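Local coordinates for protein oxygenase-reductase (Streptomyces fradiae, PDB 4OSP) that probably reduces the C-6 ketone of angucyclinones with NADPH in urdamycin biosynthesis, acting as the C-terminal ketoreductase domain of a longer protein, at residues 87-92 and 143-148; 225-228 and 232-235; 176-181 and 251-256. One frame throughout, in Å; residues are numbered along the deposited sequence.

Contact 1 (87-92 and 143-148); sequences ALERGL and LTLIPD
Leu145 reaches from the loop after helix 121-142 to the side of helix 80-96, where Leu88 and Glu89 receive it. Its CB starts toward the helix and brings Leu145 CG to 4.0 Å from Glu89 OE2. From there the side chain forks, and its two methyls meet different neighbours. CD1 enters between the two helix residues. Leu145 CD1 lies 4.1 Å from Leu88 CD2. On its other flank, Leu145 CD1 is 4.0 Å from Glu89 CG and 3.7 Å from Glu89 OE2. CD2 turns to the carboxylate alone, with Leu145 CD2 and Glu89 OE2 3.3 Å apart, a snug van der Waals approach. The two leucines run past each other in opposite directions. Leu88 CG is trans to the backbone N (chi1 177°), and its CD2 branch does the touching. The Glu89 chain is extended beyond CG (chi2 -172°), which sets OE2 across the two Leu145 methyls.

Leu145 also packs on Thr99, and Leu88 on Ala44 of the central sheet. The contact therefore joins an outer helix of the Rossmann fold to the loop leading into strand 151-155. Leu88 and Leu145 pack as apolar groups. Glu89 OE2 rests on the methyls by van der Waals contact and takes its polar partner from outside the two segments, in a salt bridge to Arg141 near the end of helix 121-142.

Contact 2 (225-228 and 232-235); sequences FNRV and TDVA
Arg227 brings the edge of its guanidinium to the carboxylate of Asp233, in the first turn of helix 231-242. The pair counts as a salt bridge, but Arg227 NH2 and Asp233 OD2 are modelled only 2.3 Å apart. That is too close, so the exact placing of both atoms is doubtful. As modelled, the two side chains come from opposite directions, and the carboxylate plane is turned 58° from that of the guanidinium. On the arginine's own side, Arg227 NE makes a weak hydrogen bond to Val228 O, 3.3 Å long with an N-H...O angle of 137°.

Asp233 has further partners. Its OD2 accepts a hydrogen bond from Glu230 N, just before the helix, and its OD1 forms a salt bridge with Arg247 of the third subunit. Trp248 of that subunit packs on both Arg227 and Asp233. In the Rossmann domain the contact joins the loop before strand 229-230 to the first turn of helix 231-242, at a subunit interface. The Asp233 side chain is about 6 Å from that of Thr203, a residue of the NADP(+) site. The bond from Glu230 N and the charge of Arg247 of the third subunit, with Arg227 nearby, would favour the anion of this buried carboxylate.

Contact 3 (176-181 and 251-256); sequences AMDQLT and GSYLDA
Helix 168-187, which carries the NADP(+)-binding Lys174, lies here beside strand 253-256 of the Rossmann sheet in this short-chain dehydrogenase/reductase domain. That strand is the last in chain order and pairs with strand 194-204. Two side chains of the helix make the approach, Asp178 and, one turn further on, Thr181. Thr181 meets main chain. Its methyl CG2 is trans to the backbone N (chi1 -70°, measured to OG1) and lies against the turn before the strand. Thr181 CG2 is 3.8 Å from Gly251 C and 3.7 Å from Ser252 O. Gly251 has a positive phi (70°), and the helix and the turn come close here: the CA atoms of Thr181 and Gly251 are 5.5 Å apart.

Asp178 approaches the tyrosine ring. Its OD1 sits at the ring edge near the ring plane, with Asp178 OD1 and Tyr253 CD2 4.1 Å apart. The carboxylate stands almost perpendicular to the ring, at 86°. This is a loose van der Waals contact.

Asp178 OD1 is hydrogen-bonded to Ser156 OG and Ser197 OG, and Thr181 OG1 to Ser197 OG and Asn154 ND2. Ser197 also makes backbone hydrogen bonds to Ser252 and Leu254. Arg161 makes a cation-pi interaction with the Tyr253 ring and a long, weak ion pair with Asp178 OD2.

The two segments thus meet through van der Waals contacts, and their polar coupling runs chiefly through Ser197. The two serine hydroxyls probably help to stabilise the charge of Asp178, and Arg161 may add a little.

In the fold
The three contacts belong to one Rossmann domain built on a parallel sheet. Contact 1 comes first in the chain and lies on the opposite side of the chain's centre from contact 2, with their centres about 32 Å apart. Contact 3 is about 23 Å from contact 1 and about 19 Å from contact 2, again between centres. Both segments of contact 2 fall in the chain between 176-181 and 251-256. Contacts 2 and 3 touch where Val234 CG2 packs 4.0 Å from Ala256 O, joining helix 231-242 and strand 253-256, successive elements in the chain. Contacts 1 and 3 reach the second subunit, contacts 2 and 3 the third, so all three border subunit interfaces.

Contact 1 (87-92 and 143-148)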
loop_
_atom_site.group_PDB
_atom_site.type_symbol
_atom_site.label_atom_id
_atom_site.label_comp_id
_atom_site.label_asym_id
_atom_site.label_seq_id
_atom_site.Cartn_x
_atom_site.Cartn_y
_atom_site.Cartn_z
ATOM N N ALA B 87 -20.264 -21.539 24.709
ATOM C CA ALA B 87 -21.111 -20.490 25.271
ATOM C C ALA B 87 -21.851 -19.728 24.169
ATOM O O ALA B 87 -23.047 -19.446 24.289
ATOM C CB ALA B 87 -20.280 -19.545 26.128
ATOM N N LEU B 88 -21.154 -19.442 23.073
ATOM C CA LEU B 88 -21.766 -18.727 21.963
ATOM C C LEU B 88 -22.977 -19.487 21.415
ATOM O O LEU B 88 -24.052 -18.909 21.224
ATOM C CB LEU B 88 -20.738 -18.460 20.847
ATOM C CG LEU B 88 -21.268 -17.773 19.588
ATOM C CD1 LEU B 88 -21.612 -16.323 19.898
ATOM C CD2 LEU B 88 -20.266 -17.859 18.445
ATOM N N GLU B 89 -22.794 -20.780 21.179
ATOM C CA GLU B 89 -23.819 -21.613 20.555
ATOM C C GLU B 89 -25.044 -21.852 21.445
ATOM O O GLU B 89 -26.178 -21.778 20.974
ATOM C CB GLU B 89 -23.219 -22.941 20.091
ATOM C CG GLU B 89 -22.321 -22.807 18.868
ATOM C CD GLU B 89 -21.874 -24.145 18.298
ATOM O OE1 GLU B 89 -22.081 -25.195 18.939
ATOM O OE2 GLU B 89 -21.311 -24.150 17.199
ATOM N N ARG B 90 -24.815 -22.133 22.725
ATOM C CA ARG B 90 -25.908 -22.215 23.685
ATOM C C ARG B 90 -26.720 -20.908 23.683
ATOM O O ARG B 90 -27.927 -20.927 23.457
ATOM C CB ARG B 90 -25.379 -22.526 25.081
ATOM C CG ARG B 90 -26.453 -22.929 26.086
ATOM C CD ARG B 90 -25.843 -23.466 27.375
ATOM N NE ARG B 90 -25.218 -22.401 28.159
ATOM C CZ ARG B 90 -23.925 -22.096 28.119
ATOM N NH1 ARG B 90 -23.098 -22.778 27.342
ATOM N NH2 ARG B 90 -23.455 -21.107 28.863
ATOM N N GLY B 91 -26.038 -19.779 23.882
ATOM C CA GLY B 91 -26.696 -18.475 23.922
ATOM C C GLY B 91 -27.489 -18.131 22.669
ATOM O O GLY B 91 -28.593 -17.578 22.756
ATOM N N LEU B 92 -26.928 -18.445 21.503
ATOM C CA LEU B 92 -27.590 -18.147 20.239
ATOM C C LEU B 92 -28.818 -19.034 20.011
ATOM O O LEU B 92 -29.869 -18.555 19.562
ATOM C CB LEU B 92 -26.611 -18.280 19.064
ATOM C CG LEU B 92 -25.600 -17.148 18.811
ATOM C CD1 LEU B 92 -24.617 -17.553 17.721
ATOM C CD2 LEU B 92 -26.305 -15.852 18.431
ATOM N N LEU B 143 -16.500 -20.376 10.761
ATOM C CA LEU B 143 -16.924 -20.708 9.395
ATOM C C LEU B 143 -18.065 -21.710 9.380
ATOM O O LEU B 143 -18.876 -21.725 8.458
ATOM C CB LEU B 143 -15.765 -21.254 8.558
ATOM C CG LEU B 143 -14.549 -20.372 8.256
ATOM C CD1 LEU B 143 -13.671 -21.100 7.252
ATOM C CD2 LEU B 143 -14.928 -19.001 7.725
ATOM N N THR B 144 -18.135 -22.540 10.409
ATOM C CA THR B 144 -19.222 -23.499 10.533
ATOM C C THR B 144 -20.571 -22.839 10.840
ATOM O O THR B 144 -21.619 -23.437 10.608
ATOM C CB THR B 144 -18.927 -24.558 11.613
ATOM O OG1 THR B 144 -20.054 -25.430 11.727
ATOM C CG2 THR B 144 -18.689 -23.913 12.962
ATOM N N LEU B 145 -20.543 -21.610 11.355
ATOM C CA LEU B 145 -21.763 -20.933 11.772
ATOM C C LEU B 145 -22.163 -19.780 10.849
ATOM O O LEU B 145 -23.341 -19.456 10.741
ATOM C CB LEU B 145 -21.633 -20.434 13.211
ATOM C CG LEU B 145 -21.179 -21.453 14.269
ATOM C CD1 LEU B 145 -21.062 -20.787 15.637
ATOM C CD2 LEU B 145 -22.127 -22.645 14.353
ATOM N N ILE B 146 -21.183 -19.163 10.188
ATOM C CA ILE B 146 -21.456 -18.018 9.317
ATOM C C ILE B 146 -22.098 -18.455 8.005
ATOM O O ILE B 146 -21.547 -19.288 7.293
ATOM C CB ILE B 146 -20.186 -17.181 9.037
ATOM C CG1 ILE B 146 -19.584 -16.674 10.366
ATOM C CG2 ILE B 146 -20.498 -16.034 8.074
ATOM C CD1 ILE B 146 -18.169 -16.165 10.247
ATOM N N PRO B 147 -23.284 -17.896 7.694
ATOM C CA PRO B 147 -23.994 -18.204 6.455
ATOM C C PRO B 147 -23.352 -17.506 5.255
ATOM O O PRO B 147 -22.583 -16.558 5.431
ATOM C CB PRO B 147 -25.382 -17.592 6.697
ATOM C CG PRO B 147 -25.128 -16.449 7.627
ATOM C CD PRO B 147 -24.008 -16.904 8.522
ATOM N N ASP B 148 -23.670 -17.966 4.047
ATOM C CA ASP B 148 -23.395 -17.191 2.854
ATOM C C ASP B 148 -23.975 -15.798 3.030
ATOM O O ASP B 148 -25.055 -15.657 3.560
ATOM C CB ASP B 148 -24.030 -17.854 1.630
ATOM C CG ASP B 148 -23.241 -19.052 1.140
ATOM O OD1 ASP B 148 -22.525 -19.686 1.957
ATOM O OD2 ASP B 148 -23.328 -19.348 -0.077
#

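Contact 2 (225-228 and 232-235)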
loop_
_atom_site.group_PDB
_atom_site.type_symbol
_atom_site.label_atom_id
_atom_site.label_comp_id
_atom_site.label_asym_id
_atom_site.label_seq_id
_atom_site.Cartn_x
_atom_site.Cartn_y
_atom_site.Cartn_z
ATOM N N PHE B 225 -7.662 16.329 12.342
ATOM C CA PHE B 225 -8.783 17.079 12.922
ATOM C C PHE B 225 -8.430 17.731 14.258
ATOM O O PHE B 225 -9.242 18.466 14.829
ATOM C CB PHE B 225 -10.002 16.183 13.093
ATOM C CG PHE B 225 -10.520 15.625 11.807
ATOM C CD1 PHE B 225 -10.905 16.469 10.770
ATOM C CD2 PHE B 225 -10.641 14.258 11.633
ATOM C CE1 PHE B 225 -11.394 15.955 9.580
ATOM C CE2 PHE B 225 -11.134 13.740 10.450
ATOM C CZ PHE B 225 -11.510 14.587 9.422
ATOM N N ASN B 226 -7.216 17.457 14.737
ATOM C CA ASN B 226 -6.724 17.939 16.032
ATOM C C ASN B 226 -7.563 17.485 17.232
ATOM O O ASN B 226 -7.794 18.258 18.160
ATOM C CB ASN B 226 -6.557 19.463 16.029
ATOM C CG ASN B 226 -5.538 19.936 17.048
ATOM O OD1 ASN B 226 -4.550 19.250 17.326
ATOM N ND2 ASN B 226 -5.777 21.113 17.620
ATOM N N ARG B 227 -8.027 16.235 17.198
ATOM C CA ARG B 227 -8.677 15.613 18.359
ATOM C C ARG B 227 -8.250 14.159 18.488
ATOM O O ARG B 227 -7.678 13.586 17.552
ATOM C CB ARG B 227 -10.208 15.720 18.290
ATOM C CG ARG B 227 -10.820 15.297 16.960
ATOM C CD ARG B 227 -12.339 15.204 17.040
ATOM N NE ARG B 227 -12.728 13.889 17.522
ATOM C CZ ARG B 227 -13.488 13.026 16.860
ATOM N NH1 ARG B 227 -14.010 13.338 15.679
ATOM N NH2 ARG B 227 -13.747 11.849 17.400
ATOM N N VAL B 228 -8.492 13.575 19.661
ATOM C CA VAL B 228 -8.332 12.138 19.832
ATOM C C VAL B 228 -9.609 11.438 19.368
ATOM O O VAL B 228 -10.685 12.031 19.362
ATOM C CB VAL B 228 -7.982 11.748 21.294
ATOM C CG1 VAL B 228 -6.806 12.578 21.806
ATOM C CG2 VAL B 228 -9.192 11.901 22.211
ATOM N N THR B 232 -16.464 5.460 19.561
ATOM C CA THR B 232 -17.630 5.503 18.722
ATOM C C THR B 232 -17.259 5.796 17.241
ATOM O O THR B 232 -17.998 5.435 16.315
ATOM C CB THR B 232 -18.619 6.536 19.310
ATOM O OG1 THR B 232 -19.969 6.108 19.104
ATOM C CG2 THR B 232 -18.388 7.947 18.751
ATOM N N ASP B 233 -16.110 6.437 17.030
ATOM C CA ASP B 233 -15.613 6.713 15.686
ATOM C C ASP B 233 -15.208 5.427 14.969
ATOM O O ASP B 233 -15.358 5.308 13.749
ATOM C CB ASP B 233 -14.432 7.677 15.741
ATOM C CG ASP B 233 -14.820 9.034 16.291
ATOM O OD1 ASP B 233 -15.931 9.507 15.989
ATOM O OD2 ASP B 233 -14.031 9.623 17.043
ATOM N N VAL B 234 -14.701 4.474 15.744
ATOM C CA VAL B 234 -14.323 3.175 15.232
ATOM C C VAL B 234 -15.547 2.265 15.125
ATOM O O VAL B 234 -15.710 1.536 14.155
ATOM C CB VAL B 234 -13.250 2.521 16.122
ATOM C CG1 VAL B 234 -12.785 1.218 15.516
ATOM C CG2 VAL B 234 -12.064 3.464 16.308
ATOM N N ALA B 235 -16.415 2.335 16.124
ATOM C CA ALA B 235 -17.582 1.471 16.179
ATOM C C ALA B 235 -18.487 1.698 14.965
ATOM O O ALA B 235 -19.071 0.763 14.438
ATOM C CB ALA B 235 -18.344 1.711 17.474
#

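Contact 3 (176-181 and 251-256)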
loop_
_atom_site.group_PDB
_atom_site.type_symbol
_atom_site.label_atom_id
_atom_site.label_comp_id
_atom_site.label_asym_id
_atom_site.label_seq_id
_atom_site.Cartn_x
_atom_site.Cartn_y
_atom_site.Cartn_z
ATOM N N ALA B 176 0.041 -9.904 11.391
ATOM C CA ALA B 176 -0.466 -11.257 11.201
ATOM C C ALA B 176 -1.980 -11.227 10.990
ATOM O O ALA B 176 -2.508 -11.906 10.099
ATOM C CB ALA B 176 -0.101 -12.131 12.391
ATOM N N MET B 177 -2.662 -10.407 11.783
ATOM C CA MET B 177 -4.112 -10.251 11.706
ATOM C C MET B 177 -4.625 -9.676 10.379
ATOM O O MET B 177 -5.690 -10.078 9.892
ATOM C CB MET B 177 -4.603 -9.414 12.890
ATOM C CG MET B 177 -5.865 -8.603 12.637
ATOM S SD MET B 177 -6.877 -8.527 14.121
ATOM C CE MET B 177 -7.598 -10.156 14.082
ATOM N N ASP B 178 -3.871 -8.750 9.795
ATOM C CA ASP B 178 -4.192 -8.228 8.468
ATOM C C ASP B 178 -4.098 -9.286 7.364
ATOM O O ASP B 178 -4.802 -9.219 6.362
ATOM C CB ASP B 178 -3.293 -7.040 8.132
ATOM C CG ASP B 178 -3.613 -5.810 8.976
ATOM O OD1 ASP B 178 -4.738 -5.735 9.539
ATOM O OD2 ASP B 178 -2.737 -4.920 9.079
ATOM N N GLN B 179 -3.215 -10.254 7.541
ATOM C CA GLN B 179 -3.091 -11.328 6.579
ATOM C C GLN B 179 -4.348 -12.191 6.590
ATOM O O GLN B 179 -4.818 -12.629 5.525
ATOM C CB GLN B 179 -1.819 -12.138 6.841
ATOM C CG GLN B 179 -0.562 -11.353 6.501
ATOM C CD GLN B 179 -0.491 -11.029 5.015
ATOM O OE1 GLN B 179 -0.710 -11.897 4.168
ATOM N NE2 GLN B 179 -0.201 -9.783 4.692
ATOM N N LEU B 180 -4.927 -12.379 7.782
ATOM C CA LEU B 180 -6.230 -13.028 7.908
ATOM C C LEU B 180 -7.257 -12.417 6.952
ATOM O O LEU B 180 -7.980 -13.125 6.254
ATOM C CB LEU B 180 -6.758 -12.913 9.343
ATOM C CG LEU B 180 -6.289 -13.904 10.405
ATOM C CD1 LEU B 180 -6.842 -13.486 11.765
ATOM C CD2 LEU B 180 -6.724 -15.328 10.070
ATOM N N THR B 181 -7.330 -11.095 6.949
ATOM C CA THR B 181 -8.263 -10.376 6.100
ATOM C C THR B 181 -8.024 -10.711 4.624
ATOM O O THR B 181 -8.965 -11.095 3.904
ATOM C CB THR B 181 -8.153 -8.844 6.346
ATOM O OG1 THR B 181 -8.689 -8.530 7.642
ATOM C CG2 THR B 181 -8.895 -8.051 5.281
ATOM N N GLY B 251 -11.522 -7.762 1.611
ATOM C CA GLY B 251 -10.073 -7.872 1.585
ATOM C C GLY B 251 -9.337 -6.571 1.847
ATOM O O GLY B 251 -8.128 -6.490 1.644
ATOM N N SER B 252 -10.054 -5.549 2.301
ATOM C CA SER B 252 -9.461 -4.225 2.415
ATOM C C SER B 252 -9.263 -3.788 3.861
ATOM O O SER B 252 -9.662 -4.486 4.794
ATOM C CB SER B 252 -10.289 -3.191 1.645
ATOM O OG SER B 252 -11.491 -2.904 2.327
ATOM N N TYR B 253 -8.627 -2.631 4.022
ATOM C CA TYR B 253 -8.267 -2.079 5.315
ATOM C C TYR B 253 -8.902 -0.681 5.412
ATOM O O TYR B 253 -8.638 0.182 4.589
ATOM C CB TYR B 253 -6.731 -2.022 5.430
ATOM C CG TYR B 253 -6.182 -1.353 6.691
ATOM C CD1 TYR B 253 -6.045 0.036 6.761
ATOM C CD2 TYR B 253 -5.761 -2.120 7.808
ATOM C CE1 TYR B 253 -5.533 0.652 7.891
ATOM C CE2 TYR B 253 -5.259 -1.504 8.951
ATOM C CZ TYR B 253 -5.151 -0.116 8.985
ATOM O OH TYR B 253 -4.643 0.529 10.100
ATOM N N LEU B 254 -9.785 -0.485 6.384
ATOM C CA LEU B 254 -10.394 0.827 6.603
ATOM C C LEU B 254 -9.633 1.647 7.636
ATOM O O LEU B 254 -9.328 1.173 8.732
ATOM C CB LEU B 254 -11.875 0.699 6.969
ATOM C CG LEU B 254 -12.728 0.520 5.715
ATOM C CD1 LEU B 254 -12.875 -0.953 5.379
ATOM C CD2 LEU B 254 -14.083 1.192 5.833
ATOM N N ASP B 255 -9.314 2.879 7.266
ATOM C CA ASP B 255 -8.459 3.724 8.077
ATOM C C ASP B 255 -9.308 4.607 8.984
ATOM O O ASP B 255 -9.570 5.775 8.679
ATOM C CB ASP B 255 -7.553 4.554 7.170
ATOM C CG ASP B 255 -6.667 5.509 7.934
ATOM O OD1 ASP B 255 -6.501 5.361 9.167
ATOM O OD2 ASP B 255 -6.127 6.425 7.289
ATOM N N ALA B 256 -9.744 4.027 10.101
ATOM C CA ALA B 256 -10.591 4.731 11.080
ATOM C C ALA B 256 -9.745 5.374 12.173
ATOM O O ALA B 256 -9.889 5.055 13.351
ATOM C CB ALA B 256 -11.609 3.779 11.681
#